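Local coordinates for protein esterase D (Lactobacillus rhamnosus, PDB 3DKR) that probably hydrolyses carboxylic esters, using the catalytic triad of an alpha/beta hydrolase fold, at residues Lys184-Ile189 against Ala213-Phe218; Phe16-Thr21 against Met41-Gln46; Leu56-Gly61 against Pro74-Ala79; Glu64-Leu69 against Ser152-Gln157. All blocks are in the same frame, centred on the assembly; numbering follows the deposited sequence.

Interaction 1. Residues Lys184-Ile189 against Ala213-Phe218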
loop_
_atom_site.group_PDB
_atom_site.type_symbol
_atom_site.label_atom_id
_atom_site.label_comp_id
_atom_site.label_asym_id
_atom_site.label_seq_id
_atom_site.Cartn_x
_atom_site.Cartn_y
_atom_site.Cartn_z
ATOM N N LYS A 184 11.992 11.287 9.101
ATOM C CA LYS A 184 12.057 12.741 9.238
ATOM C C LYS A 184 11.072 13.480 8.323
ATOM O O LYS A 184 10.733 14.648 8.567
ATOM C CB LYS A 184 13.471 13.225 8.931
ATOM C CG LYS A 184 14.576 12.661 9.817
ATOM C CD LYS A 184 14.281 12.702 11.303
ATOM C CE LYS A 184 15.389 12.007 12.111
ATOM N NZ LYS A 184 14.839 10.963 13.053
ATOM N N GLN A 185 10.618 12.809 7.264
ATOM C CA GLN A 185 9.784 13.436 6.254
ATOM C C GLN A 185 8.369 13.670 6.750
ATOM O O GLN A 185 7.882 12.926 7.619
ATOM C CB GLN A 185 9.671 12.557 5.003
ATOM C CG GLN A 185 10.974 12.271 4.285
ATOM C CD GLN A 185 11.616 10.969 4.701
ATOM O OE1 GLN A 185 11.416 10.495 5.820
ATOM N NE2 GLN A 185 12.399 10.379 3.794
ATOM N N PRO A 186 7.678 14.653 6.154
ATOM C CA PRO A 186 6.241 14.732 6.317
ATOM C C PRO A 186 5.595 13.379 5.982
ATOM O O PRO A 186 5.970 12.751 4.981
ATOM C CB PRO A 186 5.829 15.796 5.291
ATOM C CG PRO A 186 7.049 16.627 5.117
ATOM C CD PRO A 186 8.197 15.727 5.282
ATOM N N THR A 187 4.664 12.948 6.824
ATOM C CA THR A 187 3.982 11.656 6.647
ATOM C C THR A 187 2.471 11.824 6.624
ATOM O O THR A 187 1.887 12.497 7.476
ATOM C CB THR A 187 4.376 10.690 7.758
ATOM O OG1 THR A 187 5.798 10.564 7.794
ATOM C CG2 THR A 187 3.736 9.312 7.554
ATOM N N PHE A 188 1.853 11.176 5.641
ATOM C CA PHE A 188 0.410 11.151 5.454
ATOM C C PHE A 188 -0.138 9.852 6.016
ATOM O O PHE A 188 0.410 8.780 5.766
ATOM C CB PHE A 188 0.076 11.234 3.958
ATOM C CG PHE A 188 -1.391 11.272 3.664
ATOM C CD1 PHE A 188 -2.063 12.487 3.570
ATOM C CD2 PHE A 188 -2.123 10.103 3.528
ATOM C CE1 PHE A 188 -3.434 12.532 3.316
ATOM C CE2 PHE A 188 -3.484 10.146 3.265
ATOM C CZ PHE A 188 -4.144 11.366 3.176
ATOM N N ILE A 189 -1.230 9.954 6.765
ATOM C CA ILE A 189 -1.927 8.765 7.279
ATOM C C ILE A 189 -3.410 8.858 6.987
ATOM O O ILE A 189 -4.083 9.780 7.459
ATOM C CB ILE A 189 -1.741 8.575 8.795
ATOM C CG1 ILE A 189 -0.257 8.459 9.138
ATOM C CG2 ILE A 189 -2.531 7.333 9.255
ATOM C CD1 ILE A 189 0.070 8.379 10.652
ATOM N N ALA A 213 9.106 12.937 12.624
ATOM C CA ALA A 213 8.556 13.381 11.336
ATOM C C ALA A 213 8.324 14.889 11.362
ATOM O O ALA A 213 7.853 15.437 12.366
ATOM C CB ALA A 213 7.248 12.664 11.024
ATOM N N ALA A 214 8.668 15.561 10.266
ATOM C CA ALA A 214 8.437 17.020 10.164
ATOM C C ALA A 214 6.988 17.420 10.454
ATOM O O ALA A 214 6.726 18.466 11.073
ATOM C CB ALA A 214 8.841 17.530 8.796
ATOM N N ARG A 215 6.051 16.612 9.963
ATOM C CA ARG A 215 4.636 16.736 10.262
ATOM C C ARG A 215 3.953 15.401 9.995
ATOM O O ARG A 215 4.491 14.557 9.269
ATOM C CB ARG A 215 3.967 17.837 9.435
ATOM C CG ARG A 215 3.803 17.564 7.936
ATOM C CD ARG A 215 2.805 18.555 7.258
ATOM N NE ARG A 215 2.603 18.271 5.820
ATOM C CZ ARG A 215 3.503 18.527 4.871
ATOM N NH1 ARG A 215 4.672 19.073 5.180
ATOM N NH2 ARG A 215 3.241 18.231 3.600
ATOM N N VAL A 216 2.792 15.213 10.618
ATOM C CA VAL A 216 1.941 14.060 10.349
ATOM C C VAL A 216 0.539 14.529 9.967
ATOM O O VAL A 216 -0.180 15.120 10.781
ATOM C CB VAL A 216 1.874 13.099 11.553
ATOM C CG1 VAL A 216 0.998 11.907 11.215
ATOM C CG2 VAL A 216 3.277 12.650 11.931
ATOM N N ASP A 217 0.146 14.267 8.725
ATOM C CA ASP A 217 -1.144 14.710 8.206
ATOM C C ASP A 217 -2.128 13.545 8.279
ATOM O O ASP A 217 -2.061 12.620 7.469
ATOM C CB ASP A 217 -0.970 15.188 6.761
ATOM C CG ASP A 217 -2.233 15.798 6.177
ATOM O OD1 ASP A 217 -3.159 16.186 6.923
ATOM O OD2 ASP A 217 -2.283 15.919 4.933
ATOM N N PHE A 218 -3.038 13.597 9.252
ATOM C CA PHE A 218 -3.870 12.448 9.627
ATOM C C PHE A 218 -5.322 12.610 9.181
ATOM O O PHE A 218 -5.971 13.625 9.486
ATOM C CB PHE A 218 -3.808 12.264 11.149
ATOM C CG PHE A 218 -4.495 11.006 11.662
ATOM C CD1 PHE A 218 -3.744 9.874 11.946
ATOM C CD2 PHE A 218 -5.859 10.966 11.901
ATOM C CE1 PHE A 218 -4.344 8.733 12.430
ATOM C CE2 PHE A 218 -6.477 9.810 12.379
ATOM C CZ PHE A 218 -5.712 8.690 12.645
#
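Thr187-Ile189 and Val216-Phe218 are parallel neighbours, their axes 4.7 Å apart and 16° from exact alignment. They are the strands of a beta-alpha-beta unit of the alpha/beta hydrolase sheet, linked through helix 202-209, and strand 216-221 is the outermost on its side. Thr187 N donates to Arg215 O, Thr187 O receives Asp217 N at 2.8 Å, and Ile189 N meets Asp217 O in a nearly straight bond of 2.9 Å. Ala214 N to Lys184 O carries the pairing back ahead of the strands.

On the face covered by helix 202-209, branched Ile189 serves two neighbours: CD1 packs on Val216 CG1 at 3.7 Å, while CG2 lies 3.9 Å from Phe218 CD1. On the face toward helix 234-246, the Phe188 ring stands almost perpendicular to the Asp217 carboxylate, its CD1 3.7 Å from Asp217 OD2, and its large apolar surface suits this buried side.

Before the strands begin, the Arg215 chain, extended from CG to NE, crosses Pro186 at a slant, and its charge is taken up by Glu248. Pro186 CB lies over one guanidinium face, toward its rim, while Pro186 CG comes within 3.4 Å of Arg215 NH1.

Interaction 2. Residues Phe16-Thr21 against Met41-Gln46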
loop_
_atom_site.group_PDB
_atom_site.type_symbol
_atom_site.label_atom_id
_atom_site.label_comp_id
_atom_site.label_asym_id
_atom_site.label_seq_id
_atom_site.Cartn_x
_atom_site.Cartn_y
_atom_site.Cartn_z
ATOM N N PHE A 16 1.884 -0.040 -14.220
ATOM C CA PHE A 16 1.676 1.066 -15.158
ATOM C C PHE A 16 2.286 2.368 -14.682
ATOM O O PHE A 16 2.589 2.518 -13.507
ATOM C CB PHE A 16 0.199 1.249 -15.523
ATOM C CG PHE A 16 -0.688 1.740 -14.399
ATOM C CD1 PHE A 16 -1.281 0.849 -13.499
ATOM C CD2 PHE A 16 -0.996 3.089 -14.278
ATOM C CE1 PHE A 16 -2.108 1.298 -12.488
ATOM C CE2 PHE A 16 -1.820 3.532 -13.278
ATOM C CZ PHE A 16 -2.388 2.631 -12.384
ATOM N N GLU A 17 2.493 3.276 -15.625
ATOM C CA GLU A 17 3.222 4.510 -15.350
ATOM C C GLU A 17 2.661 5.644 -16.155
ATOM O O GLU A 17 2.429 5.506 -17.361
ATOM C CB GLU A 17 4.712 4.368 -15.666
ATOM C CG GLU A 17 5.513 5.631 -15.326
ATOM C CD GLU A 17 7.024 5.441 -15.281
ATOM O OE1 GLU A 17 7.530 4.339 -15.594
ATOM O OE2 GLU A 17 7.712 6.425 -14.911
ATOM N N TYR A 18 2.456 6.771 -15.485
ATOM C CA TYR A 18 2.100 8.012 -16.135
ATOM C C TYR A 18 3.251 8.981 -16.030
ATOM O O TYR A 18 3.790 9.209 -14.931
ATOM C CB TYR A 18 0.900 8.653 -15.451
ATOM C CG TYR A 18 -0.345 7.811 -15.408
ATOM C CD1 TYR A 18 -0.623 6.872 -16.397
ATOM C CD2 TYR A 18 -1.274 7.988 -14.385
ATOM C CE1 TYR A 18 -1.796 6.101 -16.345
ATOM C CE2 TYR A 18 -2.427 7.239 -14.337
ATOM C CZ TYR A 18 -2.679 6.287 -15.308
ATOM O OH TYR A 18 -3.855 5.539 -15.245
ATOM N N GLU A 19 3.597 9.594 -17.157
ATOM C CA GLU A 19 4.676 10.588 -17.160
ATOM C C GLU A 19 4.206 11.883 -16.557
ATOM O O GLU A 19 3.067 12.290 -16.748
ATOM C CB GLU A 19 5.170 10.845 -18.578
ATOM C CG GLU A 19 5.631 9.603 -19.301
ATOM C CD GLU A 19 6.650 8.795 -18.533
ATOM O OE1 GLU A 19 7.654 9.380 -18.041
ATOM O OE2 GLU A 19 6.436 7.559 -18.402
ATOM N N GLY A 20 5.099 12.542 -15.824
ATOM C CA GLY A 20 4.831 13.868 -15.297
ATOM C C GLY A 20 5.938 14.838 -15.654
ATOM O O GLY A 20 6.626 14.669 -16.671
ATOM N N THR A 21 6.116 15.857 -14.814
ATOM C CA THR A 21 7.146 16.870 -15.051
ATOM C C THR A 21 8.048 16.990 -13.817
ATOM O O THR A 21 9.137 16.401 -13.798
ATOM C CB THR A 21 6.531 18.226 -15.480
ATOM O OG1 THR A 21 5.516 18.641 -14.559
ATOM C CG2 THR A 21 5.918 18.121 -16.893
ATOM N N MET A 41 -6.810 6.637 -7.989
ATOM C CA MET A 41 -5.846 7.553 -7.361
ATOM C C MET A 41 -4.842 8.036 -8.398
ATOM O O MET A 41 -4.569 9.248 -8.537
ATOM C CB MET A 41 -5.142 6.862 -6.181
ATOM C CG MET A 41 -3.947 7.623 -5.561
ATOM S SD MET A 41 -4.427 9.211 -4.836
ATOM C CE MET A 41 -5.417 8.656 -3.445
ATOM N N ALA A 42 -4.286 7.072 -9.133
ATOM C CA ALA A 42 -3.294 7.370 -10.161
ATOM C C ALA A 42 -3.837 8.396 -11.173
ATOM O O ALA A 42 -3.155 9.344 -11.564
ATOM C CB ALA A 42 -2.848 6.086 -10.840
ATOM N N ARG A 43 -5.085 8.206 -11.588
ATOM C CA ARG A 43 -5.708 9.106 -12.549
ATOM C C ARG A 43 -5.982 10.481 -11.943
ATOM O O ARG A 43 -5.781 11.497 -12.611
ATOM C CB ARG A 43 -6.986 8.481 -13.110
ATOM C CG ARG A 43 -6.711 7.334 -14.035
ATOM C CD ARG A 43 -6.079 7.796 -15.345
ATOM N NE ARG A 43 -6.355 6.859 -16.417
ATOM C CZ ARG A 43 -5.973 7.003 -17.680
ATOM N NH1 ARG A 43 -5.234 8.047 -18.073
ATOM N NH2 ARG A 43 -6.324 6.079 -18.572
ATOM N N ALA A 44 -6.423 10.532 -10.687
ATOM C CA ALA A 44 -6.596 11.815 -9.997
ATOM C C ALA A 44 -5.266 12.567 -9.947
ATOM O O ALA A 44 -5.190 13.763 -10.209
ATOM C CB ALA A 44 -7.150 11.612 -8.602
ATOM N N LEU A 45 -4.195 11.852 -9.641
ATOM C CA LEU A 45 -2.880 12.483 -9.590
ATOM C C LEU A 45 -2.469 12.959 -10.971
ATOM O O LEU A 45 -1.948 14.064 -11.118
ATOM C CB LEU A 45 -1.845 11.537 -9.006
ATOM C CG LEU A 45 -2.094 11.166 -7.552
ATOM C CD1 LEU A 45 -1.094 10.119 -7.099
ATOM C CD2 LEU A 45 -1.957 12.400 -6.659
ATOM N N GLN A 46 -2.749 12.158 -11.992
ATOM C CA GLN A 46 -2.456 12.552 -13.367
ATOM C C GLN A 46 -3.195 13.842 -13.756
ATOM O O GLN A 46 -2.607 14.728 -14.398
ATOM C CB GLN A 46 -2.834 11.435 -14.327
ATOM C CG GLN A 46 -2.448 11.718 -15.772
ATOM C CD GLN A 46 -2.867 10.614 -16.705
ATOM O OE1 GLN A 46 -4.016 10.172 -16.658
ATOM N NE2 GLN A 46 -1.960 10.181 -17.574
HETATM O O HOH W 1 0.708 11.483 -18.029
#
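Tyr18 carries this contact, pointing from strand 16-18 at helix 39-47 and meeting three helix residues with different parts of its side chain. Over one face lies the Gln46 amide, its plane turned only 12° from the ring, a stacked arrangement in which NE2 sits toward the rim, 3.6 Å from Tyr18 CG. With CG anti to its own backbone N (chi1 -175°) and the rest extended, Gln46 spans the gap and brings a flat group to a flat ring.

The ring edge faces the helix backbone around Ala42, and Tyr18 CE2 touches Ala42 CB at 3.7 Å. The same methyl receives the edge of a second ring, that of Phe16, whose CE2 is also 3.7 Å away; alanine is small enough for two aromatic residues to close on it.

At the far end, the Tyr18 hydroxyl lies over a guanidinium face of Arg43. Tyr18 OH is 3.1 Å from Arg43 NE, but the angle is too poor for a hydrogen bond. The guanidinium is steadied instead within the helix, where Arg43 NH1 donates to an in-plane lone pair of Gln46 OE1 at 2.8 Å. Gln46 NE2 donates a hydrogen bond to a water 3.0 Å away, which in turn donates to Glu19 O, so both ends of the amide are engaged.

The arrangement belongs to the border of an alpha/beta hydrolase sheet: helix 39-47, the crossover between parallel strands 23-28 and 51-54, also packs against the antiparallel edge strand 16-18.

Interaction 3. Residues Leu56-Gly61 against Pro74-Ala79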
loop_
_atom_site.group_PDB
_atom_site.type_symbol
_atom_site.label_atom_id
_atom_site.label_comp_id
_atom_site.label_asym_id
_atom_site.label_seq_id
_atom_site.Cartn_x
_atom_site.Cartn_y
_atom_site.Cartn_z
ATOM N N LEU A 56 3.654 -3.951 -9.791
ATOM C CA LEU A 56 2.933 -5.161 -9.430
ATOM C C LEU A 56 3.807 -6.006 -8.504
ATOM O O LEU A 56 4.944 -6.324 -8.847
ATOM C CB LEU A 56 2.627 -5.968 -10.687
ATOM C CG LEU A 56 2.026 -7.352 -10.503
ATOM C CD1 LEU A 56 0.671 -7.312 -9.833
ATOM C CD2 LEU A 56 1.964 -8.079 -11.876
ATOM N N PHE A 57 3.270 -6.399 -7.353
ATOM C CA PHE A 57 4.033 -7.215 -6.424
ATOM C C PHE A 57 4.082 -8.663 -6.889
ATOM O O PHE A 57 3.089 -9.188 -7.392
ATOM C CB PHE A 57 3.458 -7.132 -5.010
ATOM C CG PHE A 57 3.782 -5.838 -4.282
ATOM C CD1 PHE A 57 5.061 -5.297 -4.297
ATOM C CD2 PHE A 57 2.800 -5.179 -3.545
ATOM C CE1 PHE A 57 5.353 -4.116 -3.603
ATOM C CE2 PHE A 57 3.100 -3.992 -2.852
ATOM C CZ PHE A 57 4.369 -3.478 -2.883
ATOM N N SER A 58 5.235 -9.302 -6.710
ATOM C CA SER A 58 5.385 -10.707 -7.103
ATOM C C SER A 58 4.254 -11.548 -6.540
ATOM O O SER A 58 3.842 -11.391 -5.381
ATOM C CB SER A 58 6.723 -11.279 -6.653
ATOM O OG SER A 58 7.754 -10.882 -7.538
ATOM N N GLY A 59 3.778 -12.473 -7.372
ATOM C CA GLY A 59 2.770 -13.440 -6.955
ATOM C C GLY A 59 1.360 -12.929 -7.117
ATOM O O GLY A 59 0.417 -13.707 -7.088
ATOM N N HIS A 60 1.200 -11.611 -7.238
ATOM C CA HIS A 60 -0.114 -11.003 -7.402
ATOM C C HIS A 60 -0.478 -10.870 -8.876
ATOM O O HIS A 60 0.372 -10.985 -9.762
ATOM C CB HIS A 60 -0.143 -9.612 -6.733
ATOM C CG HIS A 60 -0.111 -9.658 -5.232
ATOM N ND1 HIS A 60 1.007 -10.038 -4.519
ATOM C CD2 HIS A 60 -1.061 -9.360 -4.317
ATOM C CE1 HIS A 60 0.734 -9.982 -3.220
ATOM N NE2 HIS A 60 -0.512 -9.569 -3.069
ATOM N N GLY A 61 -1.746 -10.597 -9.142
ATOM C CA GLY A 61 -2.173 -10.317 -10.520
ATOM C C GLY A 61 -2.184 -11.530 -11.446
ATOM O O GLY A 61 -2.128 -11.388 -12.674
ATOM N N PRO A 74 7.549 -10.906 1.722
ATOM C CA PRO A 74 7.884 -9.518 2.080
ATOM C C PRO A 74 9.245 -9.050 1.615
ATOM O O PRO A 74 9.406 -7.866 1.303
ATOM C CB PRO A 74 7.770 -9.510 3.606
ATOM C CG PRO A 74 6.774 -10.601 3.894
ATOM C CD PRO A 74 7.106 -11.674 2.900
ATOM N N ASP A 75 10.235 -9.941 1.568
ATOM C CA ASP A 75 11.561 -9.544 1.123
ATOM C C ASP A 75 11.556 -9.195 -0.358
ATOM O O ASP A 75 12.114 -8.165 -0.762
ATOM C CB ASP A 75 12.593 -10.622 1.481
ATOM C CG ASP A 75 12.722 -10.801 2.979
ATOM O OD1 ASP A 75 12.902 -9.784 3.701
ATOM O OD2 ASP A 75 12.578 -11.958 3.440
ATOM N N ILE A 76 10.886 -10.013 -1.164
ATOM C CA ILE A 76 10.736 -9.722 -2.609
ATOM C C ILE A 76 9.988 -8.402 -2.805
ATOM O O ILE A 76 10.403 -7.541 -3.597
ATOM C CB ILE A 76 10.012 -10.874 -3.349
ATOM C CG1 ILE A 76 10.889 -12.127 -3.346
ATOM C CG2 ILE A 76 9.645 -10.467 -4.766
ATOM C CD1 ILE A 76 10.193 -13.395 -3.821
ATOM N N TRP A 77 8.890 -8.241 -2.073
ATOM C CA TRP A 77 8.043 -7.057 -2.232
ATOM C C TRP A 77 8.785 -5.807 -1.777
ATOM O O TRP A 77 8.595 -4.721 -2.348
ATOM C CB TRP A 77 6.725 -7.211 -1.468
ATOM C CG TRP A 77 5.962 -8.422 -1.911
ATOM C CD1 TRP A 77 5.940 -8.959 -3.163
ATOM C CD2 TRP A 77 5.081 -9.217 -1.111
ATOM N NE1 TRP A 77 5.105 -10.058 -3.192
ATOM C CE2 TRP A 77 4.576 -10.244 -1.941
ATOM C CE3 TRP A 77 4.690 -9.181 0.235
ATOM C CZ2 TRP A 77 3.692 -11.219 -1.464
ATOM C CZ3 TRP A 77 3.801 -10.154 0.700
ATOM C CH2 TRP A 77 3.315 -11.151 -0.150
ATOM N N TRP A 78 9.632 -5.946 -0.767
ATOM C CA TRP A 78 10.472 -4.819 -0.348
ATOM C C TRP A 78 11.476 -4.449 -1.444
ATOM O O TRP A 78 11.640 -3.272 -1.777
ATOM C CB TRP A 78 11.171 -5.133 0.979
ATOM C CG TRP A 78 12.221 -4.143 1.416
ATOM C CD1 TRP A 78 13.482 -4.437 1.820
ATOM C CD2 TRP A 78 12.094 -2.710 1.511
ATOM N NE1 TRP A 78 14.160 -3.293 2.166
ATOM C CE2 TRP A 78 13.335 -2.215 1.979
ATOM C CE3 TRP A 78 11.066 -1.805 1.246
ATOM C CZ2 TRP A 78 13.570 -0.854 2.190
ATOM C CZ3 TRP A 78 11.304 -0.429 1.458
ATOM C CH2 TRP A 78 12.547 0.020 1.918
ATOM N N ALA A 79 12.146 -5.434 -2.029
ATOM C CA ALA A 79 13.048 -5.141 -3.156
ATOM C C ALA A 79 12.289 -4.451 -4.309
ATOM O O ALA A 79 12.802 -3.533 -4.955
ATOM C CB ALA A 79 13.697 -6.427 -3.671
#
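An aromatic cluster of Phe57, His60 and Trp77 joins the type II turn Phe57-His60 to the first turns of helix 74-89. Its polar centre is Ser58 O, a turn carbonyl gripped by two ring N-H groups. Trp77 NE1 reaches it at 2.9 Å with an N-H...O angle of 156°, lying in the carbonyl plane on a lone pair; His60 ND1, 3.3 Å away, comes from above that plane. Because NE2 of His60 accepts from Thr32 N, the imidazole is tied at both nitrogens, consistent with a neutral ring protonated on ND1.

Around this centre the rings pack at differing tilts. The His60 edge points at the six-membered ring of Trp77 in an offset edge-to-face pair, planes 72° apart, with His60 CE1 3.7 Å from Trp77 CZ2. Phe57 and Trp77 form an oblique pair: Phe57 CB touches Trp77 CD1 at 3.6 Å, and Trp77 CB makes an off-centre CH-pi contact with the Phe57 ring.

In this alpha/beta hydrolase fold the turn lies in the loop after strand 51-54, and the side chain of Phe57 is about 10 Å from that of Ser101, the predicted nucleophile. Trp77, large enough to span the gap, also rests on Leu102 and Phe106 of helix 101-113. Gly59 adopts a positive phi (87°), at which a CB would press on Ser58 O. At the border Ile76 CG2 lies 3.4 Å from Ser58 OG, a hydroxyl bonded to Glu80.

Interaction 4. Residues Glu64-Leu69 against Ser152-Gln157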
loop_
_atom_site.group_PDB
_atom_site.type_symbol
_atom_site.label_atom_id
_atom_site.label_comp_id
_atom_site.label_asym_id
_atom_site.label_seq_id
_atom_site.Cartn_x
_atom_site.Cartn_y
_atom_site.Cartn_z
ATOM N N GLU A 64 -3.971 -17.593 -10.428
ATOM C CA GLU A 64 -3.755 -18.604 -9.404
ATOM C C GLU A 64 -3.486 -17.927 -8.037
ATOM O O GLU A 64 -2.356 -17.492 -7.787
ATOM C CB GLU A 64 -2.565 -19.481 -9.810
ATOM C CG GLU A 64 -2.164 -20.530 -8.794
ATOM C CD GLU A 64 -3.345 -21.331 -8.320
ATOM O OE1 GLU A 64 -3.806 -22.210 -9.082
ATOM O OE2 GLU A 64 -3.824 -21.081 -7.197
ATOM N N PRO A 65 -4.505 -17.856 -7.157
ATOM C CA PRO A 65 -4.294 -17.227 -5.842
ATOM C C PRO A 65 -3.128 -17.781 -5.020
ATOM O O PRO A 65 -2.535 -17.045 -4.238
ATOM C CB PRO A 65 -5.618 -17.470 -5.117
ATOM C CG PRO A 65 -6.624 -17.594 -6.223
ATOM C CD PRO A 65 -5.901 -18.304 -7.315
ATOM N N LEU A 66 -2.788 -19.054 -5.202
ATOM C CA LEU A 66 -1.638 -19.640 -4.512
ATOM C C LEU A 66 -0.317 -18.982 -4.892
ATOM O O LEU A 66 0.638 -19.045 -4.116
ATOM C CB LEU A 66 -1.571 -21.151 -4.758
ATOM C CG LEU A 66 -2.696 -21.922 -4.085
ATOM C CD1 LEU A 66 -2.706 -23.385 -4.544
ATOM C CD2 LEU A 66 -2.606 -21.832 -2.561
ATOM N N ASP A 67 -0.250 -18.358 -6.072
ATOM C CA ASP A 67 0.963 -17.644 -6.489
ATOM C C ASP A 67 1.362 -16.557 -5.495
ATOM O O ASP A 67 2.563 -16.289 -5.316
ATOM C CB ASP A 67 0.785 -17.001 -7.854
ATOM C CG ASP A 67 0.781 -18.015 -8.993
ATOM O OD1 ASP A 67 1.144 -19.203 -8.779
ATOM O OD2 ASP A 67 0.429 -17.594 -10.113
ATOM N N ILE A 68 0.374 -15.943 -4.858
ATOM C CA ILE A 68 0.650 -14.909 -3.837
ATOM C C ILE A 68 1.455 -15.528 -2.720
ATOM O O ILE A 68 2.429 -14.945 -2.215
ATOM C CB ILE A 68 -0.658 -14.306 -3.258
ATOM C CG1 ILE A 68 -1.411 -13.524 -4.347
ATOM C CG2 ILE A 68 -0.351 -13.420 -2.048
ATOM C CD1 ILE A 68 -2.861 -13.233 -4.040
ATOM N N LEU A 69 1.054 -16.749 -2.350
ATOM C CA LEU A 69 1.619 -17.445 -1.210
ATOM C C LEU A 69 2.924 -18.149 -1.525
ATOM O O LEU A 69 3.744 -18.338 -0.628
ATOM C CB LEU A 69 0.616 -18.483 -0.703
ATOM C CG LEU A 69 -0.716 -17.924 -0.201
ATOM C CD1 LEU A 69 -1.766 -19.009 -0.039
ATOM C CD2 LEU A 69 -0.512 -17.201 1.127
ATOM N N SER A 152 -10.937 -25.222 -9.432
ATOM C CA SER A 152 -11.411 -25.883 -8.227
ATOM C C SER A 152 -10.995 -25.116 -6.977
ATOM O O SER A 152 -10.058 -24.308 -7.002
ATOM C CB SER A 152 -10.863 -27.304 -8.157
ATOM O OG SER A 152 -9.449 -27.281 -8.183
ATOM N N ASP A 153 -11.705 -25.398 -5.888
ATOM C CA ASP A 153 -11.481 -24.768 -4.588
ATOM C C ASP A 153 -10.098 -25.122 -4.013
ATOM O O ASP A 153 -9.648 -26.271 -4.103
ATOM C CB ASP A 153 -12.614 -25.210 -3.651
ATOM C CG ASP A 153 -12.516 -24.607 -2.272
ATOM O OD1 ASP A 153 -11.578 -24.973 -1.523
ATOM O OD2 ASP A 153 -13.414 -23.802 -1.927
ATOM N N GLU A 154 -9.432 -24.130 -3.421
ATOM C CA GLU A 154 -8.061 -24.293 -2.930
ATOM C C GLU A 154 -7.917 -24.023 -1.439
ATOM O O GLU A 154 -6.796 -23.884 -0.939
ATOM C CB GLU A 154 -7.133 -23.337 -3.673
ATOM C CG GLU A 154 -7.143 -23.498 -5.163
ATOM C CD GLU A 154 -6.213 -22.517 -5.811
ATOM O OE1 GLU A 154 -6.452 -21.305 -5.667
ATOM O OE2 GLU A 154 -5.240 -22.956 -6.436
ATOM N N SER A 155 -9.038 -23.976 -0.726
ATOM C CA SER A 155 -9.021 -23.616 0.686
ATOM C C SER A 155 -7.998 -24.424 1.495
ATOM O O SER A 155 -7.349 -23.881 2.384
ATOM C CB SER A 155 -10.424 -23.741 1.288
ATOM O OG SER A 155 -10.967 -25.026 1.058
ATOM N N THR A 156 -7.825 -25.706 1.182
ATOM C CA THR A 156 -6.926 -26.554 1.962
ATOM C C THR A 156 -5.459 -26.141 1.812
ATOM O O THR A 156 -4.735 -26.032 2.801
ATOM C CB THR A 156 -7.104 -28.051 1.604
ATOM O OG1 THR A 156 -8.490 -28.400 1.713
ATOM C CG2 THR A 156 -6.287 -28.939 2.536
ATOM N N GLN A 157 -5.022 -25.904 0.582
ATOM C CA GLN A 157 -3.661 -25.420 0.347
ATOM C C GLN A 157 -3.495 -24.002 0.908
ATOM O O GLN A 157 -2.448 -23.668 1.468
ATOM C CB GLN A 157 -3.303 -25.469 -1.151
ATOM C CG GLN A 157 -2.866 -26.855 -1.647
ATOM C CD GLN A 157 -1.364 -27.128 -1.455
ATOM O OE1 GLN A 157 -0.950 -27.765 -0.482
ATOM N NE2 GLN A 157 -0.550 -26.637 -2.384
#
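Glu64 and Glu154 bring their carboxylates together near the N-terminal ends of helices 66-71 and 155-178, in the alpha-helical part of this alpha/beta hydrolase that lies away from the predicted triad. The oxygens are very close: Glu64 OE2 stands 2.5 Å from Glu154 OE2, with the carboxylate planes 48° apart. Glu64 is bent at chi2 (49°), which turns its CD out of an extended course, whereas Glu154 is extended beyond CG and reaches straight across.

Hydrogen bonds fix both acids from their own sides. Glu64 OE2 uses its anti lone pair to accept Leu66 N at 3.0 Å, a capping bond in the turn leading into the helix, and Glu154 OE1 is held by Asn146 of helix 134-149. Glu154 occupies the N-cap position of helix 155-178, whose start is held by an Asx turn from Asp153 OD1 to Ser155 N.

Apolar groups flank the acids. Leu66 meets Glu154 tip to tip, CD1 3.2 Å from OE2, while its other methyl, CD2, lies 4.0 Å from Gln157 CB. Pro65 CD sits 3.5 Å from Glu154 OE1; the rigid proline ring suits the turn into the helix.

Two carboxylates this near would repel if both were charged, so the pair probably shares one proton, with the pKa of one acid raised, although the neighbouring helix starts could partly offset the negative charge.

In the fold
From the N terminus, interaction 2 comes first, closing a loop that contains strand 23-28 and setting helix 39-47 against the edge strand 16-18. Interaction 3 then folds the loop after strand 51-54 onto helix 74-89. Interaction 4 opens at 64-69, before 74-79 has completed interaction 3, so the two cross; it reaches over 82 residues to the start of helix 155-178. The crossing pair also touch, with Gly59 O 3.3 Å from Ile68 CG1. Interaction 1 follows in series, closing the final beta-alpha-beta unit. Interactions 1 and 2 thus serve opposite borders of one sheet, while 3 and 4 tie loops and helices together.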